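Local coordinates for protein of unknown function DUF574 (Streptomyces avermitilis, PDB 3GIW) that probably acts as an S-adenosyl-L-methionine-dependent methyltransferase with a Rossmann-like fold, although its precise function remains unknown, at residues R63-R68 with Y195-I200; A168-V173 with D177-I182; R212-Y217 with M224-H229; E240-G245 with K251-A256. All coordinates share one frame; numbering follows the deposited sequence.

Overall arrangement
All four interactions belong to one Rossmann-like methyltransferase domain. Interaction 1 lies in the core, where helix 55-75 sets a tryptophan on strand 195-201, next to the middle strand of the sheet. Interaction 2 is also buried and purely aliphatic in its cross-contacts; it touches interaction 1 through S199 OG to A168 N and M198 against V170. Interaction 3 is partly buried, pairing a selenium-aromatic contact with a bridging water, and joins interaction 2 by a backbone bond between H171 and R225. Interaction 4 lies at the surface edge of the same sheet that interaction 1 reaches, and it adds a histidine-to-carbonyl hydrogen bond and a proline against an indole. R68 and W65 tie interactions 1 and 4 together.

Interaction 1 of 4, residues R63-R68 with Y195-I200; sequences RDWMNR and YLAMSI
W65 carries this buried contact alone from the helical side, driving the benzo end of its indole against the backbone of M198. Its CH2 atom comes within 3.3 Å of M198 O, a van der Waals approach made obliquely to the ring. The same CH2 touches the methyl of A197, at 4.3 Å from its CB, while CZ3 rests 4.2 Å from S199 CB. The indole thus spans two alternate residues, A197 and S199, whose side chains leave the strand on the helix side, and the selenomethionine M198 between them offers its backbone only. With CG anti to the backbone N (chi1 179°), the ring extends straight from the helix and bridges the 9.9 Å separating the axes of the two segments. An alanine in place of W65 is likely to open a gap between helix and sheet and leave A197 and S199 without the indole that covers them from the helix side. In the second shell, S199 OG is hydrogen-bonded to N62, a residue of the S-adenosyl-L-homocysteine site, and to A168 N, two bonds that tie the strand to helix 55-75 and to the loop after strand 163-167. The W65 ring also meets that of W252 and packs on I167 and V273. Segments 63-68 and 195-200 run nearly antiparallel (168°), with helix 55-75 lying over strand 195-201 where strands 163-167 and 269-275 flank that strand.

Interaction 2 of 4, residues A168-V173 with D177-I182; sequences AIVHFV and DDAVGI
V173 and A179 bring their CA atoms to 5.9 Å where the chain leaves a 3-10 turn at 170-172, loops back and starts a helix at A179. The A179 methyl sits in the fork of two valines. V170 reaches it with CG2, 3.7 Å from A179 CB, and V173 with CG1, 3.8 Å from the same carbon. V173 CG1 is the busiest atom of the contact: held anti to the backbone N (chi1 -171°), it points into the start of the helix, touching D177 CB at 4.1 Å and the CD1 end of I182 at 4.2 Å. The interface is therefore all aliphatic, with even the aspartate contributing a methylene. D178 stands at the N-cap, and its OD1 takes a weak bond from G181 N at 3.3 Å (162° at the hydrogen), while a beta carbon on G181 would collide with D178 OD2. Around the contact, V170 packs on M198 and I200 of the neighbouring strand, and the V173 side chain comes to about 4 Å, between nearest atoms, from that of M140 in the S-adenosyl-L-homocysteine site. This is the strand-to-helix loop of a Rossmann-like beta-alpha-beta crossover: strand 163-167 ends at the cofactor side of the sheet, and the loop leads into helix 179-187 and on to the parallel strand 195-201.

Interaction 3 of 4, residues R212-Y217 with M224-H229; sequences RVAREY and MRLRTH
M224 lays its selenium against the Y217 ring in a Met-aromatic contact, here made by a selenomethionine, and at the same time covers the helix at A214. In the conformer described, SE lies 3.7 Å from Y217 CD2 and 4.3 Å from the ring centroid, 34° off the ring normal, so the approach is oblique. With CG anti to the carbonyl carbon (chi1 -61°) and chi2 extended, the chain brings SE to both helix residues, and chi3 (76°) bends only the terminal methyl. M224 CG also abuts the tyrosine, 4.0 Å from Y217 CB. One turn back along the helix, A214 offers little bulk: its CA is 4.0 Å from the selenium, and its CB is 4.0 Å from L226 CD1, so the small methyl rests against both side chains of the extended segment. Y217 also packs on M48 of helix 39-51, and its side chain comes to about 6 Å, between nearest atoms, from that of Y28 in the S-adenosyl-L-homocysteine site. On the far flank of the segment, R225 turns away from the helix to form salt bridges with D175 and E231. The segment belongs to the loop joining helix 207-219 to helix 229-234. The polar link across the contact is a single water, which donates to A214 O at 2.9 Å and accepts from M224 N at 2.9 Å.

Interaction 4 of 4, residues E240-G245 with K251-A256; sequences ELVEPG and KWHPDA
H253 points the NE2 edge of its imidazole at the backbone carbonyl of E243. The resulting bond, H253 NE2 to E243 O, is 2.8 Å long and nearly straight at 168°; the acceptor lies close to the ring plane and the donor in the carbonyl plane. The E243 and H253 side chains cross obliquely, with the carboxylate and imidazole planes only 22° apart and E243 OE2 3.8 Å from H253 NE2; this neighbouring charge may favour a protonated ring. With H253 CG anti to the carbonyl carbon (chi1 -63°), the imidazole lies face to face with the indole of W252, H253 CD2 over the centre of the indole and W252 CH2 over that of the imidazole. P244, preceded by a cis peptide bond, lies against both rings: its CD is 3.6 Å from H253 CD2 at the imidazole edge and makes an off-centre CH-pi contact with the five-membered ring of W252, 4.2 Å from the centroid. A leucine in place of H253 would probably leave the E243 carbonyl without its donor and W252 without a flat cover. At the indole edge, a water accepts from W252 NE1 at 2.9 Å and sits beside V242 O and G245 O. H253 also meets H72 of helix 55-75. The contact pins the loop between strands 240-248 and 269-275 to an outermost strand of the 3-2-1-4-5-7-6 sheet, the strand order of class I methyltransferases.

Interaction 1 of 4, residues R63-R68 with Y195-I200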
# COMPACT_ATOMS: atom_id res chain seq x y z
N ARG A 63 8.20 0.84 1.32
CA ARG A 63 7.90 0.59 2.73
C ARG A 63 8.27 1.80 3.57
O ARG A 63 7.48 2.21 4.47
CB ARG A 63 8.56 -0.69 3.23
CG ARG A 63 8.00 -1.14 4.61
CD ARG A 63 6.59 -1.71 4.55
NE ARG A 63 6.04 -1.96 5.89
CZ ARG A 63 4.90 -2.61 6.11
NH1 ARG A 63 4.20 -3.11 5.09
NH2 ARG A 63 4.47 -2.78 7.37
N ASP A 64 9.43 2.41 3.34
CA ASP A 64 9.86 3.58 4.10
C ASP A 64 8.88 4.75 3.90
O ASP A 64 8.56 5.48 4.85
CB ASP A 64 11.27 4.02 3.66
CG ASP A 64 12.38 3.06 4.11
OD1 ASP A 64 12.17 2.24 5.01
OD2 ASP A 64 13.49 3.15 3.53
N TRP A 65 8.38 4.90 2.67
CA TRP A 65 7.40 5.92 2.33
C TRP A 65 6.12 5.70 3.16
O TRP A 65 5.58 6.66 3.71
CB TRP A 65 7.10 5.95 0.81
CG TRP A 65 6.06 7.00 0.49
CD1 TRP A 65 6.29 8.31 0.30
CD2 TRP A 65 4.64 6.81 0.41
NE1 TRP A 65 5.09 8.97 0.10
CE2 TRP A 65 4.07 8.07 0.19
CE3 TRP A 65 3.80 5.70 0.53
CZ2 TRP A 65 2.69 8.25 0.08
CZ3 TRP A 65 2.45 5.91 0.45
CH2 TRP A 65 1.91 7.15 0.20
N MSE A 66 5.64 4.47 3.23
CA MSE A 66 4.45 4.20 4.05
C MSE A 66 4.69 4.71 5.46
O MSE A 66 3.82 5.34 6.05
CB MSE A 66 4.13 2.69 4.09
CG MSE A 66 2.90 2.35 4.95
SE MSE A 66 3.24 2.07 6.87
CE MSE A 66 3.66 0.23 6.83
N ASN A 67 5.85 4.40 6.01
CA ASN A 67 6.17 4.82 7.37
C ASN A 67 6.06 6.35 7.51
O ASN A 67 5.46 6.85 8.46
CB ASN A 67 7.57 4.37 7.81
CG ASN A 67 7.76 2.86 7.90
OD1 ASN A 67 6.82 2.07 7.84
ND2 ASN A 67 8.99 2.46 8.11
N ARG A 68 6.64 7.11 6.58
CA ARG A 68 6.61 8.56 6.66
C ARG A 68 5.19 9.11 6.42
O ARG A 68 4.78 10.06 7.08
CB ARG A 68 7.61 9.19 5.67
CG ARG A 68 9.03 8.78 5.92
CD ARG A 68 10.02 9.66 5.21
NE ARG A 68 9.82 9.82 3.77
CZ ARG A 68 10.09 8.89 2.85
NH1 ARG A 68 10.58 7.71 3.19
NH2 ARG A 68 9.81 9.13 1.57
N TYR A 195 -8.59 11.32 4.50
CA TYR A 195 -7.44 11.36 3.58
C TYR A 195 -7.38 10.11 2.70
O TYR A 195 -7.88 9.03 3.06
CB TYR A 195 -6.12 11.50 4.34
CG TYR A 195 -5.85 12.90 4.90
CD1 TYR A 195 -6.49 13.36 6.06
CD2 TYR A 195 -4.93 13.74 4.29
CE1 TYR A 195 -6.22 14.60 6.58
CE2 TYR A 195 -4.66 15.00 4.79
CZ TYR A 195 -5.33 15.43 5.94
OH TYR A 195 -5.09 16.69 6.49
N LEU A 196 -6.75 10.27 1.54
CA LEU A 196 -6.35 9.18 0.65
C LEU A 196 -4.83 9.24 0.54
O LEU A 196 -4.28 10.29 0.24
CB LEU A 196 -6.99 9.36 -0.72
CG LEU A 196 -6.56 8.34 -1.79
CD1 LEU A 196 -6.93 6.89 -1.44
CD2 LEU A 196 -7.16 8.71 -3.17
N ALA A 197 -4.18 8.11 0.78
CA ALA A 197 -2.71 7.96 0.63
C ALA A 197 -2.48 6.76 -0.29
O ALA A 197 -3.00 5.67 -0.02
CB ALA A 197 -2.01 7.73 1.96
N MSE A 198 -1.68 6.96 -1.33
CA MSE A 198 -1.39 5.90 -2.27
C MSE A 198 0.06 5.89 -2.71
O MSE A 198 0.72 6.90 -2.83
CB MSE A 198 -2.23 6.05 -3.55
CG MSE A 198 -3.75 6.14 -3.32
SE MSE A 198 -4.72 6.16 -5.02
CE MSE A 198 -4.31 4.35 -5.58
N SER A 199 0.54 4.69 -3.07
CA SER A 199 1.74 4.56 -3.92
C SER A 199 1.30 3.85 -5.20
O SER A 199 0.56 2.83 -5.15
CB SER A 199 2.90 3.88 -3.23
OG SER A 199 2.62 2.55 -2.89
N ILE A 200 1.75 4.36 -6.34
CA ILE A 200 1.29 3.98 -7.67
C ILE A 200 2.49 3.64 -8.58
O ILE A 200 3.37 4.48 -8.80
CB ILE A 200 0.47 5.14 -8.29
CG1 ILE A 200 -0.78 5.45 -7.43
CG2 ILE A 200 0.01 4.85 -9.73
CD1 ILE A 200 -1.51 6.76 -7.77

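Interaction 2 of 4, residues A168-V173 with D177-I182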
# COMPACT_ATOMS: atom_id res chain seq x y z
N ALA A 168 1.02 0.14 -2.67
CA ALA A 168 1.68 -0.98 -3.34
C ALA A 168 0.68 -2.06 -3.78
O ALA A 168 0.94 -3.27 -3.68
CB ALA A 168 2.82 -1.57 -2.45
N ILE A 169 -0.50 -1.63 -4.25
CA ILE A 169 -1.55 -2.56 -4.69
C ILE A 169 -2.23 -2.20 -6.02
O ILE A 169 -2.59 -3.08 -6.80
CB ILE A 169 -2.65 -2.74 -3.59
CG1 ILE A 169 -3.79 -3.61 -4.12
CG2 ILE A 169 -3.19 -1.41 -3.15
CD1 ILE A 169 -4.67 -4.19 -3.05
N VAL A 170 -2.41 -0.91 -6.29
CA VAL A 170 -3.29 -0.51 -7.35
C VAL A 170 -2.81 -0.93 -8.76
O VAL A 170 -3.62 -1.10 -9.72
CB VAL A 170 -3.62 1.01 -7.24
CG1 VAL A 170 -2.55 1.88 -7.91
CG2 VAL A 170 -5.01 1.26 -7.82
N HIS A 171 -1.51 -1.09 -8.92
CA HIS A 171 -0.96 -1.52 -10.22
C HIS A 171 -1.32 -2.97 -10.56
O HIS A 171 -1.13 -3.41 -11.69
CB HIS A 171 0.55 -1.29 -10.29
CG HIS A 171 1.21 -1.40 -8.96
ND1 HIS A 171 1.46 -0.32 -8.16
CD2 HIS A 171 1.57 -2.49 -8.25
CE1 HIS A 171 2.03 -0.73 -7.04
NE2 HIS A 171 2.11 -2.05 -7.07
N PHE A 172 -1.86 -3.71 -9.59
CA PHE A 172 -2.40 -5.04 -9.85
C PHE A 172 -3.89 -5.07 -10.26
O PHE A 172 -4.44 -6.12 -10.57
CB PHE A 172 -2.15 -5.99 -8.66
CG PHE A 172 -0.69 -6.23 -8.40
CD1 PHE A 172 0.08 -6.95 -9.33
CD2 PHE A 172 -0.11 -5.76 -7.24
CE1 PHE A 172 1.43 -7.17 -9.09
CE2 PHE A 172 1.26 -5.96 -6.99
CZ PHE A 172 2.01 -6.68 -7.92
N VAL A 173 -4.51 -3.89 -10.26
CA VAL A 173 -5.83 -3.66 -10.81
C VAL A 173 -5.62 -3.05 -12.22
O VAL A 173 -5.19 -1.87 -12.42
CB VAL A 173 -6.68 -2.70 -9.94
CG1 VAL A 173 -8.15 -2.69 -10.46
CG2 VAL A 173 -6.62 -3.06 -8.41
N ASP A 177 -11.45 -3.19 -14.60
CA ASP A 177 -12.18 -3.11 -13.31
C ASP A 177 -12.25 -1.69 -12.72
O ASP A 177 -12.82 -1.49 -11.64
CB ASP A 177 -11.57 -4.06 -12.27
CG ASP A 177 -11.84 -5.52 -12.59
OD1 ASP A 177 -13.04 -5.90 -12.69
OD2 ASP A 177 -10.84 -6.26 -12.76
N ASP A 178 -11.71 -0.73 -13.45
CA ASP A 178 -11.77 0.70 -13.10
C ASP A 178 -11.17 0.98 -11.73
O ASP A 178 -11.90 1.31 -10.78
CB ASP A 178 -13.20 1.27 -13.16
CG ASP A 178 -13.22 2.78 -13.04
OD1 ASP A 178 -12.19 3.42 -13.32
OD2 ASP A 178 -14.26 3.33 -12.65
N ALA A 179 -9.84 0.92 -11.62
CA ALA A 179 -9.15 1.17 -10.36
C ALA A 179 -9.51 2.53 -9.76
O ALA A 179 -9.69 2.62 -8.54
CB ALA A 179 -7.61 1.04 -10.51
N VAL A 180 -9.61 3.57 -10.58
CA VAL A 180 -9.93 4.88 -10.04
C VAL A 180 -11.32 4.81 -9.40
O VAL A 180 -11.52 5.34 -8.31
CB VAL A 180 -9.86 5.98 -11.14
CG1 VAL A 180 -10.46 7.30 -10.66
CG2 VAL A 180 -8.39 6.17 -11.62
N GLY A 181 -12.30 4.21 -10.09
CA GLY A 181 -13.64 4.08 -9.53
C GLY A 181 -13.72 3.30 -8.23
O GLY A 181 -14.46 3.67 -7.32
N ILE A 182 -12.97 2.23 -8.15
CA ILE A 182 -12.96 1.40 -6.94
C ILE A 182 -12.40 2.22 -5.78
O ILE A 182 -13.00 2.26 -4.68
CB ILE A 182 -12.06 0.18 -7.11
CG1 ILE A 182 -12.71 -0.76 -8.11
CG2 ILE A 182 -11.77 -0.53 -5.74
CD1 ILE A 182 -11.79 -1.89 -8.49

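Interaction 3 of 4, residues R212-Y217 with M224-H229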
# COMPACT_ATOMS: atom_id res chain seq x y z
N ARG A 212 10.34 -4.86 -18.35
CA ARG A 212 10.69 -6.27 -18.28
C ARG A 212 10.19 -6.91 -16.97
O ARG A 212 9.68 -8.05 -16.99
CB ARG A 212 12.22 -6.45 -18.45
CG ARG A 212 12.73 -6.19 -19.86
CD ARG A 212 12.40 -7.36 -20.76
NE ARG A 212 13.23 -8.52 -20.42
CZ ARG A 212 13.28 -9.65 -21.11
NH1 ARG A 212 12.57 -9.81 -22.23
NH2 ARG A 212 14.06 -10.64 -20.71
N VAL A 213 10.32 -6.17 -15.87
CA VAL A 213 9.80 -6.67 -14.57
C VAL A 213 8.29 -6.88 -14.66
O VAL A 213 7.77 -7.92 -14.28
CB VAL A 213 10.19 -5.74 -13.39
CG1 VAL A 213 9.40 -6.10 -12.09
CG2 VAL A 213 11.70 -5.84 -13.13
N ALA A 214 7.58 -5.92 -15.24
CA ALA A 214 6.13 -6.04 -15.38
C ALA A 214 5.76 -7.26 -16.20
O ALA A 214 4.79 -7.97 -15.90
CB ALA A 214 5.54 -4.76 -15.97
N ARG A 215 6.54 -7.54 -17.26
CA ARG A 215 6.27 -8.70 -18.08
C ARG A 215 6.58 -10.02 -17.35
O ARG A 215 5.89 -11.03 -17.62
CB ARG A 215 6.95 -8.57 -19.44
CG ARG A 215 6.35 -7.37 -20.23
CD ARG A 215 6.78 -7.28 -21.67
NE ARG A 215 8.16 -6.88 -21.90
CZ ARG A 215 8.59 -5.60 -21.93
NH1 ARG A 215 7.78 -4.59 -21.67
NH2 ARG A 215 9.86 -5.37 -22.22
N GLU A 216 7.54 -10.02 -16.41
CA GLU A 216 7.75 -11.19 -15.56
C GLU A 216 6.54 -11.43 -14.64
O GLU A 216 6.14 -12.57 -14.42
CB GLU A 216 9.02 -11.04 -14.73
CG GLU A 216 10.34 -10.98 -15.51
CD GLU A 216 10.68 -12.26 -16.22
OE1 GLU A 216 10.34 -13.33 -15.71
OE2 GLU A 216 11.29 -12.18 -17.32
N TYR A 217 5.98 -10.37 -14.07
CA TYR A 217 4.70 -10.51 -13.32
C TYR A 217 3.54 -11.06 -14.16
O TYR A 217 2.88 -11.99 -13.74
CB TYR A 217 4.28 -9.17 -12.69
CG TYR A 217 4.94 -8.80 -11.38
CD1 TYR A 217 4.42 -9.24 -10.16
CD2 TYR A 217 6.03 -7.94 -11.36
CE1 TYR A 217 5.01 -8.88 -8.94
CE2 TYR A 217 6.60 -7.55 -10.15
CZ TYR A 217 6.11 -8.05 -8.94
OH TYR A 217 6.68 -7.64 -7.74
N MSE A 224 0.16 -6.32 -14.56
CA MSE A 224 0.25 -5.01 -13.98
C MSE A 224 -0.23 -3.92 -14.93
O MSE A 224 -0.13 -4.05 -16.15
CB MSE A 224 1.70 -4.70 -13.67
CG MSE A 224 2.33 -5.65 -12.69
SE MSE A 224 4.03 -4.95 -12.20
CE MSE A 224 3.41 -3.59 -11.02
N ARG A 225 -0.72 -2.84 -14.35
CA ARG A 225 -1.00 -1.62 -15.06
C ARG A 225 -0.15 -0.53 -14.41
O ARG A 225 -0.47 -0.05 -13.33
CB ARG A 225 -2.48 -1.25 -15.00
CG ARG A 225 -2.79 0.08 -15.67
CD ARG A 225 -2.37 0.10 -17.16
NE ARG A 225 -3.17 1.10 -17.84
CZ ARG A 225 -2.85 2.38 -17.98
NH1 ARG A 225 -1.69 2.86 -17.59
NH2 ARG A 225 -3.71 3.20 -18.57
N LEU A 226 0.96 -0.18 -15.08
CA LEU A 226 1.82 0.92 -14.69
C LEU A 226 1.31 2.21 -15.30
O LEU A 226 0.83 2.21 -16.44
CB LEU A 226 3.29 0.59 -15.04
CG LEU A 226 3.82 -0.68 -14.38
CD1 LEU A 226 5.24 -0.90 -14.89
CD2 LEU A 226 3.76 -0.66 -12.84
N ARG A 227 1.42 3.29 -14.55
CA ARG A 227 0.79 4.56 -14.88
C ARG A 227 1.75 5.74 -15.01
O ARG A 227 2.80 5.77 -14.34
CB ARG A 227 -0.26 4.87 -13.81
CG ARG A 227 -1.47 3.99 -13.89
CD ARG A 227 -2.49 4.23 -12.76
NE ARG A 227 -3.70 3.42 -13.00
CZ ARG A 227 -3.85 2.15 -12.61
NH1 ARG A 227 -2.94 1.52 -11.92
NH2 ARG A 227 -4.99 1.52 -12.89
N THR A 228 1.38 6.68 -15.87
CA THR A 228 2.08 7.96 -15.94
C THR A 228 1.66 8.89 -14.80
O THR A 228 0.67 8.64 -14.11
CB THR A 228 1.77 8.65 -17.26
OG1 THR A 228 0.36 8.95 -17.28
CG2 THR A 228 2.21 7.76 -18.48
N HIS A 229 2.38 10.00 -14.64
CA HIS A 229 1.98 11.00 -13.66
C HIS A 229 0.53 11.50 -13.91
O HIS A 229 -0.27 11.62 -12.98
CB HIS A 229 3.00 12.17 -13.67
CG HIS A 229 2.80 13.14 -12.55
ND1 HIS A 229 1.87 14.15 -12.61
CD2 HIS A 229 3.39 13.24 -11.33
CE1 HIS A 229 1.89 14.83 -11.47
NE2 HIS A 229 2.82 14.31 -10.69
O HOH W 1 2.29 -6.71 -16.54

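Interaction 4 of 4, residues E240-G245 with K251-A256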
# COMPACT_ATOMS: atom_id res chain seq x y z
N GLU A 240 -7.53 17.46 -2.06
CA GLU A 240 -6.54 18.50 -1.80
C GLU A 240 -5.19 17.86 -1.47
O GLU A 240 -4.97 17.38 -0.37
CB GLU A 240 -7.03 19.44 -0.68
CG GLU A 240 -8.38 20.14 -1.06
CD GLU A 240 -8.86 21.23 -0.10
OE1 GLU A 240 -8.40 21.26 1.05
OE2 GLU A 240 -9.70 22.06 -0.52
N LEU A 241 -4.29 17.87 -2.44
CA LEU A 241 -2.98 17.24 -2.25
C LEU A 241 -2.15 17.92 -1.19
O LEU A 241 -2.05 19.17 -1.17
CB LEU A 241 -2.16 17.18 -3.56
CG LEU A 241 -2.57 16.10 -4.56
CD1 LEU A 241 -2.14 16.46 -6.00
CD2 LEU A 241 -2.05 14.73 -4.17
N VAL A 242 -1.54 17.13 -0.32
CA VAL A 242 -0.51 17.61 0.58
C VAL A 242 0.78 17.87 -0.22
O VAL A 242 1.18 17.03 -1.05
CB VAL A 242 -0.23 16.56 1.70
CG1 VAL A 242 0.90 17.01 2.65
CG2 VAL A 242 -1.53 16.28 2.49
N GLU A 243 1.45 19.00 -0.04
CA GLU A 243 2.70 19.27 -0.73
C GLU A 243 3.69 18.16 -0.33
O GLU A 243 3.69 17.72 0.80
CB GLU A 243 3.26 20.68 -0.39
CG GLU A 243 3.65 20.88 1.08
CD GLU A 243 5.06 20.37 1.45
OE1 GLU A 243 5.90 20.12 0.54
OE2 GLU A 243 5.31 20.24 2.68
N PRO A 244 4.54 17.72 -1.27
CA PRO A 244 4.83 18.24 -2.60
C PRO A 244 3.96 17.69 -3.74
O PRO A 244 4.33 17.81 -4.92
CB PRO A 244 6.28 17.82 -2.80
CG PRO A 244 6.37 16.50 -2.09
CD PRO A 244 5.46 16.62 -0.90
N GLY A 245 2.80 17.12 -3.43
CA GLY A 245 1.96 16.54 -4.46
C GLY A 245 2.32 15.10 -4.79
O GLY A 245 2.63 14.30 -3.91
N LYS A 251 11.27 11.13 -2.82
CA LYS A 251 11.22 12.59 -2.81
C LYS A 251 10.06 13.18 -1.98
O LYS A 251 9.89 14.40 -1.93
CB LYS A 251 11.14 13.10 -4.27
CG LYS A 251 12.34 12.71 -5.08
CD LYS A 251 12.32 13.30 -6.48
CE LYS A 251 13.51 12.78 -7.26
NZ LYS A 251 13.70 13.49 -8.57
N TRP A 252 9.24 12.32 -1.37
CA TRP A 252 8.10 12.74 -0.55
C TRP A 252 8.53 12.85 0.92
O TRP A 252 8.76 11.84 1.57
CB TRP A 252 6.91 11.78 -0.71
CG TRP A 252 5.60 12.28 -0.19
CD1 TRP A 252 4.65 12.91 -0.92
CD2 TRP A 252 5.13 12.25 1.17
NE1 TRP A 252 3.59 13.26 -0.11
CE2 TRP A 252 3.87 12.89 1.18
CE3 TRP A 252 5.62 11.72 2.37
CZ2 TRP A 252 3.11 13.04 2.36
CZ3 TRP A 252 4.87 11.88 3.55
CH2 TRP A 252 3.63 12.52 3.52
N HIS A 253 8.64 14.08 1.42
CA HIS A 253 9.05 14.36 2.82
C HIS A 253 10.25 13.49 3.25
O HIS A 253 10.18 12.75 4.24
CB HIS A 253 7.87 14.18 3.78
CG HIS A 253 6.72 15.12 3.55
ND1 HIS A 253 6.07 15.76 4.59
CD2 HIS A 253 6.07 15.50 2.43
CE1 HIS A 253 5.10 16.52 4.10
NE2 HIS A 253 5.10 16.40 2.79
N PRO A 254 11.35 13.55 2.49
CA PRO A 254 12.48 12.68 2.80
C PRO A 254 13.12 13.04 4.16
O PRO A 254 13.11 14.20 4.56
CB PRO A 254 13.45 12.94 1.64
CG PRO A 254 13.14 14.34 1.21
CD PRO A 254 11.64 14.43 1.33
N ASP A 255 13.63 12.03 4.85
CA ASP A 255 14.51 12.23 6.02
C ASP A 255 15.92 12.50 5.50
O ASP A 255 16.18 12.41 4.30
CB ASP A 255 14.55 10.97 6.89
CG ASP A 255 13.21 10.61 7.49
OD1 ASP A 255 12.49 11.53 7.94
OD2 ASP A 255 12.89 9.40 7.53
N ALA A 256 16.84 12.79 6.42
CA ALA A 256 18.24 13.04 6.05
C ALA A 256 18.86 11.94 5.17
O ALA A 256 19.68 12.23 4.29
CB ALA A 256 19.09 13.27 7.29
O HOH W 2 1.30 14.30 -1.48